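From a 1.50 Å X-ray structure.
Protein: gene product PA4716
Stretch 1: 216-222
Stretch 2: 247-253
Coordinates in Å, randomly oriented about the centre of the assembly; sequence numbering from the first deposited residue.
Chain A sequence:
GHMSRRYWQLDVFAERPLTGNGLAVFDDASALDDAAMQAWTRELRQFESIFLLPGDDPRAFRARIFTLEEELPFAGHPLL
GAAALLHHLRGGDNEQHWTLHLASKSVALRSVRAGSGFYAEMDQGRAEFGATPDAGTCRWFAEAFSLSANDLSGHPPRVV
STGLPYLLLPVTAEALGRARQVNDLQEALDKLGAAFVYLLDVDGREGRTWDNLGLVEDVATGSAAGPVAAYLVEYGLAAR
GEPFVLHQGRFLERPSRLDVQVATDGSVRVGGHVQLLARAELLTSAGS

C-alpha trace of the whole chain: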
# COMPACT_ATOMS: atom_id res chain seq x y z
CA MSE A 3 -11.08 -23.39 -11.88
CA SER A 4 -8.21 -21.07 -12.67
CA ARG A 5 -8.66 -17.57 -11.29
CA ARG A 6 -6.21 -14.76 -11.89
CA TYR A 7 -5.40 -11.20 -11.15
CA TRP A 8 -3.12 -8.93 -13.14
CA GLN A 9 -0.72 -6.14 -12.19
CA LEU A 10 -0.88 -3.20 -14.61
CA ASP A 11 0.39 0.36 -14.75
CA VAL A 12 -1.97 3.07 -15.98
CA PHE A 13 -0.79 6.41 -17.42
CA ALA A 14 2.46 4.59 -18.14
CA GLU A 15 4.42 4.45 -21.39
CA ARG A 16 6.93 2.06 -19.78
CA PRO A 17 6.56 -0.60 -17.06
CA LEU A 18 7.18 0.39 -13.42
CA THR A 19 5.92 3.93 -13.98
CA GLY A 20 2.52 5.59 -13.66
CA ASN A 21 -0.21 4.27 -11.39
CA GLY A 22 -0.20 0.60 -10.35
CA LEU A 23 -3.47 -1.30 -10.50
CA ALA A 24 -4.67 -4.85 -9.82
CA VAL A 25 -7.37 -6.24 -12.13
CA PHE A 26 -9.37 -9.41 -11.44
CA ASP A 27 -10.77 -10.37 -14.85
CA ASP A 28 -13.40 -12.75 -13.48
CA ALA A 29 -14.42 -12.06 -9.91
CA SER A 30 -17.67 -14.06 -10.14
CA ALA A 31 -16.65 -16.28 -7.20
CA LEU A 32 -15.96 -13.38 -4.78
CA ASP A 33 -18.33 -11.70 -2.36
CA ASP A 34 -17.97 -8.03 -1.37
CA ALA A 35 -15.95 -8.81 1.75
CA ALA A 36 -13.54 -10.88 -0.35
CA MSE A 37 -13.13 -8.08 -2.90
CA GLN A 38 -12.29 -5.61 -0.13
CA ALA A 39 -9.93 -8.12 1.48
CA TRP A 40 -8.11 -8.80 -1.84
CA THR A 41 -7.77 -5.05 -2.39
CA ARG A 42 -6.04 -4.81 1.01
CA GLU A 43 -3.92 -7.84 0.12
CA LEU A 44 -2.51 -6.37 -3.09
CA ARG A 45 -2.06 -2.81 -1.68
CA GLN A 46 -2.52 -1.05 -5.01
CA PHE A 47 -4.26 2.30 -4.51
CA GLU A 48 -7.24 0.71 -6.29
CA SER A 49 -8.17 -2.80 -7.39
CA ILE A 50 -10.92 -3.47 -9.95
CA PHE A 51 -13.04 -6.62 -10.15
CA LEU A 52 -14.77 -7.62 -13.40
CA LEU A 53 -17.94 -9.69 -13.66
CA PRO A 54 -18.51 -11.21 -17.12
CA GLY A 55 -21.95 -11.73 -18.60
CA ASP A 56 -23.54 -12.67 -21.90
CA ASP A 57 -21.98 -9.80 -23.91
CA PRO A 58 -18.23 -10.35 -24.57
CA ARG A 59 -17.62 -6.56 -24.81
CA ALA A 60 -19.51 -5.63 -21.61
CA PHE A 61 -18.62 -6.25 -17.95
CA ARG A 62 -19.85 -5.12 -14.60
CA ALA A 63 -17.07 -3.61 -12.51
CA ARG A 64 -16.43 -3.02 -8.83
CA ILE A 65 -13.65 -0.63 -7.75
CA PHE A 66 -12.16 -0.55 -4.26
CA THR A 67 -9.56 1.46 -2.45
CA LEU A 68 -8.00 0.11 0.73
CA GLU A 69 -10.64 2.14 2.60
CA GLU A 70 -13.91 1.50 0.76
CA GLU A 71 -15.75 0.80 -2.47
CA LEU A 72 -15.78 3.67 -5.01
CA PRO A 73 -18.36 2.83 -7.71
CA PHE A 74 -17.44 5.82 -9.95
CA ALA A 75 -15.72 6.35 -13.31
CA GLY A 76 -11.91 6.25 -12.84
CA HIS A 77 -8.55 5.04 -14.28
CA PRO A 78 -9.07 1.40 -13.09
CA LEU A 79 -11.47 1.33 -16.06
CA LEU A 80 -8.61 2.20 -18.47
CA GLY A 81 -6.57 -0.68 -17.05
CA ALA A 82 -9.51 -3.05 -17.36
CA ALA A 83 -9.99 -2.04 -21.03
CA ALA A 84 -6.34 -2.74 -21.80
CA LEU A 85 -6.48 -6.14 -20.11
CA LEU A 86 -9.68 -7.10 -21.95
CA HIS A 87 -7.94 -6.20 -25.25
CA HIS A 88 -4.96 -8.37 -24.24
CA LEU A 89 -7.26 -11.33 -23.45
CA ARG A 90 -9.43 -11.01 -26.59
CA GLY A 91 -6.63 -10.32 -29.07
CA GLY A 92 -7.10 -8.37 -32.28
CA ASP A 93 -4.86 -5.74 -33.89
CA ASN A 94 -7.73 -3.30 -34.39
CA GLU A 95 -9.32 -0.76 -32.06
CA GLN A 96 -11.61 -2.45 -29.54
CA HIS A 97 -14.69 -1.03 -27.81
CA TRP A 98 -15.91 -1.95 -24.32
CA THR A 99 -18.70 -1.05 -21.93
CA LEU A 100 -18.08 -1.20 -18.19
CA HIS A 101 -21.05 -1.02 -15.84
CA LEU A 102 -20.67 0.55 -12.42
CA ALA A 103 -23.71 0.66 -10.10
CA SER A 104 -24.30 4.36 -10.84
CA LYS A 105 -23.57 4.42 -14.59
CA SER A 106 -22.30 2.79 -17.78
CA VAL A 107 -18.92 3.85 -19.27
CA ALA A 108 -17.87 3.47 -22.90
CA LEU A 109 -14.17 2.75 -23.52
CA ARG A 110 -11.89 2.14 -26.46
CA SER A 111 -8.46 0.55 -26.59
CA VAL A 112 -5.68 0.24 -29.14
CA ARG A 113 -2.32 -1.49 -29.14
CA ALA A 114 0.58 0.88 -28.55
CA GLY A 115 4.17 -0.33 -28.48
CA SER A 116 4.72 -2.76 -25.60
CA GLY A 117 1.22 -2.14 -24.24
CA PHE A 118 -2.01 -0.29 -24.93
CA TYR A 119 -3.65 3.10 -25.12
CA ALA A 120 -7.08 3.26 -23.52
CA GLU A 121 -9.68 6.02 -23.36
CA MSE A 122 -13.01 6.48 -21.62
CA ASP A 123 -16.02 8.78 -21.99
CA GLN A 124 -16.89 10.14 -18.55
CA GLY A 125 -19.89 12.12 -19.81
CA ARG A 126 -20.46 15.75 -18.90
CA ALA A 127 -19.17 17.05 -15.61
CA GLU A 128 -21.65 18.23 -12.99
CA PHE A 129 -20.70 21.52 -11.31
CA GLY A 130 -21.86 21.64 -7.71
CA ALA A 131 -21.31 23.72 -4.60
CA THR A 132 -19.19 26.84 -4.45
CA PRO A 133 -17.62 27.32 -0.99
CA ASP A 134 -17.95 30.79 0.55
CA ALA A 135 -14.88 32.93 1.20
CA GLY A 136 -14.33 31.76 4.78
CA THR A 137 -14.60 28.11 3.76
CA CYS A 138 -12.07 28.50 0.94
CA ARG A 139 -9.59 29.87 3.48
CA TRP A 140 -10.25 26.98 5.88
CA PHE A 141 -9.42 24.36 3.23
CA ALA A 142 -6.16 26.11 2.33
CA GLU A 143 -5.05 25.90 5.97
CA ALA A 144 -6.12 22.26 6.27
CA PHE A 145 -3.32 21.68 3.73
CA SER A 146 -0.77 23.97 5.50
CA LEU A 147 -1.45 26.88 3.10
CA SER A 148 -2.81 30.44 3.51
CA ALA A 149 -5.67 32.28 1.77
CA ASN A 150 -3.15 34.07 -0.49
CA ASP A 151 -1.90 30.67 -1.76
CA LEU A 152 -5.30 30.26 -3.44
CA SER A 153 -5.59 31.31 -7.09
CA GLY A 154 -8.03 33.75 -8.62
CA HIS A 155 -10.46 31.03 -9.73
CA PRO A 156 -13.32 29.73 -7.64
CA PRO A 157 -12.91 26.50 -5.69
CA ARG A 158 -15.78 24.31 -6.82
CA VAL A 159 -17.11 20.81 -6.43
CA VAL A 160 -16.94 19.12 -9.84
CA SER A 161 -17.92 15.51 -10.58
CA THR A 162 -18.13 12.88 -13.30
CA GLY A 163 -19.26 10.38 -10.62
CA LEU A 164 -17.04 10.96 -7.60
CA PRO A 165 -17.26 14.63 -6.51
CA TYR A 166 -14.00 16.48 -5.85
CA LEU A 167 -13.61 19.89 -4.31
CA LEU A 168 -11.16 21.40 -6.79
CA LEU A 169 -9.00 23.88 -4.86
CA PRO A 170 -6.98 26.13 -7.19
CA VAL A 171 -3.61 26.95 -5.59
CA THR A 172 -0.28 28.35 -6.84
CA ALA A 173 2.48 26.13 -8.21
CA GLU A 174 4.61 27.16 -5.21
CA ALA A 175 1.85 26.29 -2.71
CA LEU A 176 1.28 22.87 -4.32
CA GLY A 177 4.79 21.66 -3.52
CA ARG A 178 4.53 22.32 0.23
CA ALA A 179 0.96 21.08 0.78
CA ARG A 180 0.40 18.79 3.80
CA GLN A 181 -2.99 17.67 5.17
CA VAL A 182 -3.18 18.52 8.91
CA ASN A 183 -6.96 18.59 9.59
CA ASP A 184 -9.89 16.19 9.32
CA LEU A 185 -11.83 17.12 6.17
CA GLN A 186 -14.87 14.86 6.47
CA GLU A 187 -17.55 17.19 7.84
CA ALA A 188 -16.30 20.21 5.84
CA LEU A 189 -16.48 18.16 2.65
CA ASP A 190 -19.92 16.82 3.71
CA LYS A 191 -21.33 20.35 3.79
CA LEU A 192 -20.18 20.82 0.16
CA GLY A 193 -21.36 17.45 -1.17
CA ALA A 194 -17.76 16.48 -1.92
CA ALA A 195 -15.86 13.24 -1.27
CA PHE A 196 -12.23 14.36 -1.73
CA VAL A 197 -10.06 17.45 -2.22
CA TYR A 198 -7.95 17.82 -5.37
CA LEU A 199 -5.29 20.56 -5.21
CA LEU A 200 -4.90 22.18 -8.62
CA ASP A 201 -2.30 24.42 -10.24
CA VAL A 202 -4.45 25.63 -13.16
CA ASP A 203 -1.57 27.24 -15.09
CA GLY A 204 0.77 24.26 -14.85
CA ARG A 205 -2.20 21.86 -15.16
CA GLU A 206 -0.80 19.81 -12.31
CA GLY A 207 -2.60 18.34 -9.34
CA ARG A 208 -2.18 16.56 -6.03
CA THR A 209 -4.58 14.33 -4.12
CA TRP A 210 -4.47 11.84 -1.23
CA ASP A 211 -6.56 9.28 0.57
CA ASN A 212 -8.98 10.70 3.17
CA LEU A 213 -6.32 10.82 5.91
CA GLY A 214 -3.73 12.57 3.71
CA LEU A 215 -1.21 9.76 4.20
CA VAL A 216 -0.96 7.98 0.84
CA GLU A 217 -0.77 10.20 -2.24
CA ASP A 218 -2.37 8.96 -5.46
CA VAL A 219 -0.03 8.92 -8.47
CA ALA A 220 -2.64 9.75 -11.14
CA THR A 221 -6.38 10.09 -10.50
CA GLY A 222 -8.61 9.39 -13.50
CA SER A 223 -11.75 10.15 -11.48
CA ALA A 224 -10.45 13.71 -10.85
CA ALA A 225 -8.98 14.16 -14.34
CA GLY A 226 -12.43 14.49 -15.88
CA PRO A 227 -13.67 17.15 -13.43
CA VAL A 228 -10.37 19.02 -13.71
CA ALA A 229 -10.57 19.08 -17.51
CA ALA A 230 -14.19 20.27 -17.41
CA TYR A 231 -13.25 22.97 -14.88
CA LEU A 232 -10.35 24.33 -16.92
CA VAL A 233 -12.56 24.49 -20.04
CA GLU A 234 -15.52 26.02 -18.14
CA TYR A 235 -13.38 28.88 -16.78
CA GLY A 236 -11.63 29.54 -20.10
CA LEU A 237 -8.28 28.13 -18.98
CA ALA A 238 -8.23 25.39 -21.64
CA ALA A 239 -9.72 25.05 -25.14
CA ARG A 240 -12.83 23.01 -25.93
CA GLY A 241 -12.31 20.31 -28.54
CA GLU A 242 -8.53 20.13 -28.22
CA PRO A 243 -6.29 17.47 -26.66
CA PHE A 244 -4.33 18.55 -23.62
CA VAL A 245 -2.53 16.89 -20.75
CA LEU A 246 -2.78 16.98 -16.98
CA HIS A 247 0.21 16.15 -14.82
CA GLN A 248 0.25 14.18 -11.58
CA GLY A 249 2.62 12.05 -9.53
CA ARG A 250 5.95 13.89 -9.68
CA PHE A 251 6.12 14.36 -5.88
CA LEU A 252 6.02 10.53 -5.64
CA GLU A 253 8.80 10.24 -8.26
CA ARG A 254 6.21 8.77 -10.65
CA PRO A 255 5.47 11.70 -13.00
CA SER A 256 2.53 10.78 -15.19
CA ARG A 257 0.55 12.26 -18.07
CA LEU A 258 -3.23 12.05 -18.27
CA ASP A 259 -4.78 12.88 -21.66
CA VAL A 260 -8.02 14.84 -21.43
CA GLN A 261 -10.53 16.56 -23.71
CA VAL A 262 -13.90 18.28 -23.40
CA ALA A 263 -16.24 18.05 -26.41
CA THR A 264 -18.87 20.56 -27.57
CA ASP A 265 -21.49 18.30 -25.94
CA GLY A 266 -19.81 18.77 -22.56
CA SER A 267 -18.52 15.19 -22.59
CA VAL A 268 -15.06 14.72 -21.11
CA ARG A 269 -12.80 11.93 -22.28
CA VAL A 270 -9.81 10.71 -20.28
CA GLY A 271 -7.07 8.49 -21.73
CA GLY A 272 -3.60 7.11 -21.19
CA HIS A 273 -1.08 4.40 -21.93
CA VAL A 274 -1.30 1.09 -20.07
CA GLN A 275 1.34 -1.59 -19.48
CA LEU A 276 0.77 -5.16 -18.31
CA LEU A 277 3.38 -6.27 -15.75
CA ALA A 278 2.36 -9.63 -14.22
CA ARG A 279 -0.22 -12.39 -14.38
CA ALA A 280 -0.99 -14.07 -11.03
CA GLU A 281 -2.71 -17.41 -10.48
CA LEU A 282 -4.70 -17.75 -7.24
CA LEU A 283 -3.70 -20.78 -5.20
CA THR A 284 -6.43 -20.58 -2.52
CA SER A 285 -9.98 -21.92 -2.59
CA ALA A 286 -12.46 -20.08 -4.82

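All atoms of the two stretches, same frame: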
# COMPACT_ATOMS: atom_id res chain seq x y z
N VAL A 216 -1.42 8.57 2.09
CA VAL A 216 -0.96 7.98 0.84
C VAL A 216 -1.42 8.87 -0.31
O VAL A 216 -2.60 9.15 -0.46
CB VAL A 216 -1.51 6.55 0.65
CG1 VAL A 216 -0.94 5.91 -0.61
CG2 VAL A 216 -1.20 5.68 1.87
N GLU A 217 -0.47 9.33 -1.11
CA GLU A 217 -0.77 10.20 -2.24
C GLU A 217 -1.02 9.34 -3.47
O GLU A 217 -0.30 8.38 -3.71
CB GLU A 217 0.39 11.17 -2.49
CG GLU A 217 0.06 12.30 -3.45
CD GLU A 217 1.23 13.22 -3.73
OE1 GLU A 217 2.22 13.16 -2.97
OE2 GLU A 217 1.15 14.00 -4.71
N ASP A 218 -2.05 9.69 -4.24
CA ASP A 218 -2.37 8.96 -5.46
C ASP A 218 -1.48 9.48 -6.57
O ASP A 218 -1.30 10.69 -6.70
CB ASP A 218 -3.86 9.15 -5.80
CG ASP A 218 -4.38 8.14 -6.82
OD1 ASP A 218 -3.81 7.04 -6.99
OD2 ASP A 218 -5.41 8.37 -7.50
N VAL A 219 -0.94 8.58 -7.37
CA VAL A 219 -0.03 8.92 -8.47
C VAL A 219 -0.75 9.68 -9.59
O VAL A 219 -0.25 10.68 -10.09
CB VAL A 219 0.63 7.64 -9.06
CG1 VAL A 219 1.45 7.96 -10.30
CG2 VAL A 219 1.49 6.94 -8.00
N ALA A 220 -1.93 9.20 -9.99
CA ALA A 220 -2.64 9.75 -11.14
C ALA A 220 -4.11 9.34 -11.09
O ALA A 220 -4.43 8.17 -11.27
CB ALA A 220 -2.00 9.27 -12.44
N THR A 221 -4.99 10.32 -10.88
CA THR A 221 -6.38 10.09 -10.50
C THR A 221 -7.32 10.33 -11.68
O THR A 221 -7.68 11.48 -11.96
CB THR A 221 -6.73 11.01 -9.32
OG1 THR A 221 -5.75 10.87 -8.28
CG2 THR A 221 -8.03 10.60 -8.65
N GLY A 222 -7.72 9.27 -12.35
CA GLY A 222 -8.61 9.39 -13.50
C GLY A 222 -9.98 9.95 -13.15
O GLY A 222 -10.62 10.61 -13.98
N HIS A 247 -0.97 16.75 -15.41
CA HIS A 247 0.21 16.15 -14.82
C HIS A 247 -0.09 15.79 -13.38
O HIS A 247 -0.74 16.54 -12.67
CB HIS A 247 1.41 17.11 -14.88
CG HIS A 247 1.64 17.69 -16.24
ND1 HIS A 247 2.21 16.98 -17.27
CD2 HIS A 247 1.33 18.91 -16.75
CE1 HIS A 247 2.27 17.74 -18.35
NE2 HIS A 247 1.73 18.91 -18.06
N GLN A 248 0.39 14.62 -12.97
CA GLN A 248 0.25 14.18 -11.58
C GLN A 248 1.33 13.15 -11.27
O GLN A 248 1.76 12.41 -12.15
CB GLN A 248 -1.13 13.57 -11.34
CG GLN A 248 -1.57 13.56 -9.87
CD GLN A 248 -2.94 12.95 -9.67
OE1 GLN A 248 -3.85 13.18 -10.47
NE2 GLN A 248 -3.10 12.16 -8.60
N GLY A 249 1.77 13.12 -10.02
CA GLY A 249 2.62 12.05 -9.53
C GLY A 249 4.09 12.37 -9.34
O GLY A 249 4.84 11.53 -8.84
N ARG A 250 4.52 13.57 -9.70
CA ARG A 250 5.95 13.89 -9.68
C ARG A 250 6.53 13.97 -8.27
O ARG A 250 7.71 13.69 -8.07
CB ARG A 250 6.25 15.15 -10.50
CG ARG A 250 6.20 16.48 -9.78
CD ARG A 250 6.72 17.64 -10.63
NE ARG A 250 6.14 18.92 -10.25
CZ ARG A 250 6.58 19.70 -9.26
NH1 ARG A 250 7.63 19.35 -8.52
NH2 ARG A 250 5.96 20.84 -9.01
N PHE A 251 5.70 14.32 -7.29
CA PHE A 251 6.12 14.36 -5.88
C PHE A 251 6.27 12.95 -5.27
O PHE A 251 6.79 12.81 -4.16
CB PHE A 251 5.15 15.20 -5.04
CG PHE A 251 5.08 16.64 -5.47
CD1 PHE A 251 4.08 17.07 -6.33
CD2 PHE A 251 6.02 17.56 -5.02
CE1 PHE A 251 4.01 18.39 -6.74
CE2 PHE A 251 5.95 18.89 -5.43
CZ PHE A 251 4.95 19.31 -6.28
N LEU A 252 5.79 11.94 -5.99
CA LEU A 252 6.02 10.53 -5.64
C LEU A 252 7.09 9.89 -6.52
O LEU A 252 7.25 8.66 -6.52
CB LEU A 252 4.71 9.75 -5.81
CG LEU A 252 3.61 10.10 -4.82
CD1 LEU A 252 2.26 9.70 -5.39
CD2 LEU A 252 3.87 9.41 -3.48
N GLU A 253 7.81 10.71 -7.28
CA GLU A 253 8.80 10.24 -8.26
C GLU A 253 8.20 9.29 -9.31
O GLU A 253 8.88 8.41 -9.85
CB GLU A 253 10.01 9.62 -7.54
CG GLU A 253 11.16 10.60 -7.36
CD GLU A 253 10.78 11.79 -6.51
OE1 GLU A 253 10.71 11.65 -5.27
OE2 GLU A 253 10.54 12.88 -7.08
O HOH W 1 2.58 14.07 -7.00

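A single glutamine side chain can do the pairing work that two backbones leave undone, and the contact between residues 216-222 and 247-253 of PA4716 is a clear example. Gln 248 extends toward the first stretch with chi1 and chi2 both t, and its terminal amide supplies every direct hydrogen bond between the two segments. NE2 donates to Asp 218 O at 3.0 Å and to Thr 221 OG1, also at 3.0 Å, the latter nearly straight with an N-H...acceptor angle of 174°. OE1 of Gln 248 in turn accepts from Thr 221 N at 3.1 Å. Because a primary amide carries two donor hydrogens beside an acceptor, it can satisfy a carbonyl, a hydroxyl and a backbone NH together. The hydroxyl is itself fixed: Thr 221 OG1 donates to Asp 218 OD2 at 2.6 Å, which leaves its oxygen free to accept from the glutamine.

The backbones come close without pairing. Val 219 O lies 3.2 Å from Gly 249 N, but the angle is too poor for a hydrogen bond. Glycine is essential here: at phi/psi of 105/-4 a beta carbon would be jammed against the preceding carbonyl oxygen, and it would also sit 2.8 Å from Val 219 O.

A water adds an indirect link between the stretches. Water 1 donates to Glu 217 OE2 at 2.7 Å and accepts from Phe 251 N at 3.1 Å, with a weak bond from Gly 249 N at 3.3 Å, so the buried carboxylate is tied to the turn indirectly. That turn is held by Leu 252 N donating to Gly 249 O at 3.0 Å. Leu 252 points toward the first stretch, and its CD1 packs 3.8 Å from Glu 217 CB and 3.9 Å from Val 219 CG2, adding apolar contact to the polar network.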